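Local coordinates for alpha-L-arabinofuranosidase B (Aspergillus kawachii, PDB 6SXT), which hydrolyses terminal non-reducing alpha-L-arabinofuranosyl residues from arabinoxylan, L-arabinan and arabinogalactan side chains, as a retaining glycosidase of family GH54, at the LXE site and the glycan on Asn186. Residues are numbered along the deposited sequence; one frame, centred on the assembly and turned at random.

Site 1: the LXE site. Residues 160-161, 163, 173, 179, 190, 203, 205-207, 279-281. With LXE ([(1~{S},2~{S},3~{S},4~{S})-2-(hydroxymethyl)-3,4-bis(oxidanyl)cyclopentyl]azanium), chain B.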
# COMPACT_ATOMS: atom_id res chain seq x y z
N CYS A 160 3.00 1.76 -14.13
CA CYS A 160 2.94 3.20 -13.84
C CYS A 160 1.75 3.47 -12.92
O CYS A 160 0.64 3.02 -13.23
CB CYS A 160 2.79 4.02 -15.10
SG CYS A 160 2.86 5.78 -14.77
N CYS A 161 1.92 4.17 -11.80
CA CYS A 161 3.17 4.68 -11.26
C CYS A 161 2.97 4.89 -9.76
O CYS A 161 1.93 5.44 -9.38
CB CYS A 161 3.60 6.04 -11.78
SG CYS A 161 4.45 6.03 -13.40
N ASP A 163 3.66 6.98 -7.09
CA ASP A 163 4.19 8.33 -6.92
C ASP A 163 3.70 8.98 -5.62
O ASP A 163 2.61 8.69 -5.14
CB ASP A 163 3.87 9.30 -8.04
CG ASP A 163 4.52 9.03 -9.37
OD1 ASP A 163 5.29 8.06 -9.50
OD2 ASP A 163 4.17 9.82 -10.34
N ASP A 173 -2.45 14.18 -18.43
CA ASP A 173 -1.08 14.47 -18.90
C ASP A 173 -1.09 15.80 -19.66
O ASP A 173 -1.54 15.80 -20.81
CB ASP A 173 -0.57 13.31 -19.73
CG ASP A 173 0.86 13.45 -20.20
OD1 ASP A 173 1.41 14.58 -20.15
OD2 ASP A 173 1.38 12.43 -20.71
N MET A 179 4.87 17.73 -13.66
CA MET A 179 4.90 16.86 -12.46
C MET A 179 6.27 16.99 -11.83
O MET A 179 7.29 17.22 -12.51
CB MET A 179 4.69 15.39 -12.82
CG MET A 179 3.23 15.04 -12.95
SD MET A 179 2.99 13.34 -13.45
CE MET A 179 3.46 12.59 -11.89
N TRP A 190 10.86 4.16 -18.82
CA TRP A 190 11.61 5.41 -18.97
C TRP A 190 12.99 5.23 -18.33
O TRP A 190 13.91 4.68 -18.95
CB TRP A 190 10.76 6.54 -18.36
CG TRP A 190 9.39 6.69 -18.94
CD1 TRP A 190 9.04 7.40 -20.07
CD2 TRP A 190 8.15 6.19 -18.40
NE1 TRP A 190 7.69 7.33 -20.27
CE2 TRP A 190 7.11 6.58 -19.28
CE3 TRP A 190 7.81 5.38 -17.29
CZ2 TRP A 190 5.78 6.24 -19.04
CZ3 TRP A 190 6.49 5.08 -17.04
CH2 TRP A 190 5.48 5.49 -17.92
N ASP A 203 9.36 11.47 -11.08
CA ASP A 203 8.36 11.55 -12.17
C ASP A 203 8.23 13.02 -12.49
O ASP A 203 7.72 13.82 -11.68
CB ASP A 203 7.05 10.89 -11.76
CG ASP A 203 6.07 10.68 -12.88
OD1 ASP A 203 6.36 11.25 -13.99
OD2 ASP A 203 5.10 9.87 -12.65
N GLU A 205 6.77 13.77 -15.57
CA GLU A 205 5.76 13.55 -16.63
C GLU A 205 6.47 13.20 -17.96
O GLU A 205 7.41 13.91 -18.37
CB GLU A 205 4.81 14.74 -16.77
CG GLU A 205 3.65 14.51 -17.73
CD GLU A 205 2.72 13.36 -17.39
OE1 GLU A 205 1.56 13.55 -17.03
OE2 GLU A 205 3.18 12.05 -17.45
N ASN A 206 5.98 12.13 -18.54
CA ASN A 206 6.52 11.47 -19.76
C ASN A 206 7.97 11.08 -19.51
O ASN A 206 8.76 10.93 -20.45
CB ASN A 206 6.37 12.37 -20.99
CG ASN A 206 4.94 12.85 -21.18
OD1 ASN A 206 4.75 14.00 -21.56
ND2 ASN A 206 3.96 12.02 -20.93
N ASN A 207 8.30 10.79 -18.26
CA ASN A 207 9.65 10.34 -17.88
C ASN A 207 9.64 10.11 -16.36
O ASN A 207 9.30 11.03 -15.66
CB ASN A 207 10.76 11.32 -18.25
CG ASN A 207 11.54 10.92 -19.51
OD1 ASN A 207 11.93 9.76 -19.70
ND2 ASN A 207 11.64 11.88 -20.43
N GLY A 279 0.01 7.83 -11.02
CA GLY A 279 0.60 8.88 -11.84
C GLY A 279 -0.29 10.08 -11.99
O GLY A 279 -1.47 10.08 -11.51
N GLY A 280 0.26 11.17 -12.52
CA GLY A 280 -0.48 12.43 -12.59
C GLY A 280 -1.67 12.33 -13.54
O GLY A 280 -2.65 13.05 -13.29
N ASP A 281 -1.63 11.42 -14.49
CA ASP A 281 -2.78 11.17 -15.41
C ASP A 281 -3.71 10.10 -14.87
O ASP A 281 -4.59 9.54 -15.57
CB ASP A 281 -2.26 10.80 -16.80
CG ASP A 281 -1.35 9.59 -16.81
OD1 ASP A 281 -1.18 8.94 -15.73
OD2 ASP A 281 -0.78 9.32 -17.89
C1' LXE B . 2.31 10.97 -17.32
C2' LXE B . 1.86 10.54 -15.92
O2' LXE B . 1.22 11.56 -15.25
C3' LXE B . 3.14 10.15 -15.34
O3' LXE B . 2.89 9.47 -14.03
C4' LXE B . 3.65 9.16 -16.37
C5' LXE B . 5.15 8.99 -16.34
O5' LXE B . 5.88 10.20 -16.43
C6' LXE B . 3.12 9.77 -17.73
N1' LXE B . 2.29 8.70 -18.35
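The active-site pocket of the GH54 catalytic domain holds the ring-opened aziridine inhibitor as a covalent adduct. The nucleophile Glu205 is esterified through OE2 to LXE C1', with a bond of 1.4 Å. Its CG lies anti to the backbone N (chi1 -173°) and the chain then bends at chi2, which brings the acid tip to the ring. Glu205 OE1 takes a hydrogen bond from hydroxyl O2' of LXE, 2.7 Å away, from above the plane of the ester group. The ester oxygen OE2 also accepts the backbone N of Asn206 on its anti lone pair.

Asp203 reads two hydroxyls with one carboxylate. Asp203 OD2 receives LXE O3' at 2.6 Å on its syn lone pair. OD1 receives O5' of the hydroxymethyl group from above the plane, and also Glu205 N. LXE O5' is further held by Asn207 N at 3.1 Å and, through a more bent bond, by Asn206 N at 2.9 Å. Gly280 N makes a similarly bent bond to LXE O2' at 2.9 Å.

Asp281, the proton donor, sits across the ring from Asp203. Its OD2 accepts the amine N1' of LXE at 3.2 Å, above the carboxylate plane. N1', left by aziridine opening, sits on C6', the carbon in place of the furanose ring oxygen. Its bond to Asp281 may reflect how the acid meets the departing nitrogen. Met179 points its sulphur at O2', its chain bent at chi3. One face of the Trp190 ring lies under C5', near the rim. The Cys160-Cys161 disulfide, spanning a cis peptide bond, packs against the ring. In the second shell, Asn206 ND2 donates to the syn lone pair of Asp173 OD2, 2.6 Å away.

Site 2: the glycan on Asn186. Residues 158, 186, 188, 413-414. With NAG (2-acetamido-2-deoxy-beta-D-glucopyranose), chain C; NAG (2-acetamido-2-deoxy-beta-D-glucopyranose), chain D.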
# COMPACT_ATOMS: atom_id res chain seq x y z
N ASP A 158 6.23 -2.79 -11.44
CA ASP A 158 6.88 -2.13 -12.57
C ASP A 158 5.84 -1.40 -13.40
O ASP A 158 6.21 -0.89 -14.49
CB ASP A 158 7.67 -3.17 -13.39
CG ASP A 158 6.82 -4.31 -13.89
OD1 ASP A 158 5.63 -4.29 -13.70
OD2 ASP A 158 7.42 -5.25 -14.51
N ASN A 186 10.02 -0.77 -10.07
CA ASN A 186 11.06 -1.24 -11.02
C ASN A 186 10.54 -1.09 -12.44
O ASN A 186 10.94 -1.90 -13.27
CB ASN A 186 11.56 -2.65 -10.72
CG ASN A 186 10.60 -3.77 -11.05
OD1 ASN A 186 9.43 -3.77 -10.67
ND2 ASN A 186 11.13 -4.79 -11.78
N THR A 188 10.94 0.04 -16.06
CA THR A 188 12.07 0.45 -16.92
C THR A 188 11.56 1.01 -18.26
O THR A 188 12.40 1.12 -19.20
CB THR A 188 13.02 -0.73 -17.17
OG1 THR A 188 12.27 -1.71 -17.86
CG2 THR A 188 13.54 -1.36 -15.89
N THR A 413 7.25 -16.96 -10.01
CA THR A 413 7.20 -15.49 -10.22
C THR A 413 6.78 -14.72 -8.95
O THR A 413 5.90 -15.17 -8.19
CB THR A 413 6.28 -15.09 -11.36
OG1 THR A 413 4.92 -15.38 -11.15
CG2 THR A 413 6.67 -15.73 -12.68
N LYS A 414 7.32 -13.50 -8.84
CA LYS A 414 6.83 -12.51 -7.83
C LYS A 414 5.31 -12.39 -7.94
O LYS A 414 4.61 -12.40 -6.90
CB LYS A 414 7.54 -11.18 -8.06
CG LYS A 414 6.98 -10.05 -7.20
CD LYS A 414 7.71 -8.75 -7.47
CE LYS A 414 7.00 -7.58 -6.77
NZ LYS A 414 7.97 -6.52 -6.70
C1 NAG C . 10.32 -5.98 -12.08
C2 NAG C . 10.65 -6.41 -13.53
C3 NAG C . 9.99 -7.76 -13.83
C4 NAG C . 10.40 -8.80 -12.82
C5 NAG C . 10.08 -8.18 -11.41
C6 NAG C . 10.42 -9.13 -10.31
C7 NAG C . 11.01 -4.82 -15.38
C8 NAG C . 10.31 -3.86 -16.23
N2 NAG C . 10.21 -5.43 -14.50
O3 NAG C . 10.51 -8.12 -15.17
O4 NAG C . 9.58 -9.96 -12.87
O5 NAG C . 10.84 -7.01 -11.21
O6 NAG C . 11.78 -9.52 -10.32
O7 NAG C . 12.24 -4.98 -15.43
C1 NAG D . 9.79 -10.85 -14.02
C2 NAG D . 9.65 -12.30 -13.53
C3 NAG D . 9.81 -13.28 -14.72
C4 NAG D . 8.76 -12.95 -15.76
C5 NAG D . 8.83 -11.46 -16.15
C6 NAG D . 7.66 -11.08 -17.04
C7 NAG D . 10.16 -12.77 -11.21
C8 NAG D . 11.24 -13.06 -10.26
N2 NAG D . 10.54 -12.57 -12.47
O3 NAG D . 9.58 -14.62 -14.27
O4 NAG D . 8.91 -13.86 -16.88
O5 NAG D . 8.79 -10.57 -14.99
O6 NAG D . 7.47 -9.64 -17.01
O7 NAG D . 8.96 -12.63 -10.95
O HOH W 1 13.83 -5.08 -12.75
O HOH W 2 13.45 -4.30 -17.64
O HOH W 3 6.18 -7.73 -14.86
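Asp158 OD2 is gripped by two hydrogen-bonding partners, the acetamide N2 of the first sugar, NAG (chain C), and water 3. N2 of NAG (chain C) donates to the anti lone pair of Asp158 OD2 at 2.8 Å, nearly straight at the hydrogen (165°). CG of Asp158 stands between the backbone N and the carbonyl carbon (chi1 57°). That crowded position turns the carboxylate toward the sugar, while CB lies alongside the acetamide methyl C8.

The site is an N-glycosylation sequon, Asn-X-Thr, formed by Asn186 and Thr188. Asn186 ND2 is bonded to C1 of NAG (chain C) at 1.5 Å. The same nitrogen meets water 1, which also touches the acetamide oxygen O7. Thr188 reaches O7 through water 2, which its OG1 meets. Water 2 lies 2.6 Å from O7 of NAG (chain C). Thr188 OG1 comes to 3.3 Å from C8 of NAG (chain C), and CG2 lies loosely beside the same methyl. The acetamide is thus held at N2 by a carboxylate and at O7 by waters, which should limit its rotation.

The second sugar, NAG (chain D), is attached through O4 of the first. O3 of NAG (chain C) donates to the ring oxygen O5 of NAG (chain D) at 3.0 Å, a bond that steadies the turn between the two rings. Water 3 also links Asp158 to the second sugar's O6. Lys414 N, at the start of helix 414-419, donates to the acetamide O7 of NAG (chain D). The lysine side chain runs extended from CG anti to the backbone N (chi1 173°), alongside the first sugar. Lys414 CD lies 3.9 Å from C6 of NAG (chain C).

The centres of the C-alpha atoms of site 1 and site 2 are about 17 Å apart, and the two share no residue. The centre of site 2 lies about 20 Å from Glu205 and 19 Å from Asp281, so the glycan is unlikely to take a direct part in catalysis. Both sites draw on neighbouring stretches of the catalytic domain: Asp158 is close in sequence to Cys160 and Cys161, and Thr188 to Trp190. Thr413 and Lys414 belong to the arabinose-binding domain. The glycan therefore bridges the two domains and may help to fix their relative position, while site 1 lies wholly within the catalytic domain.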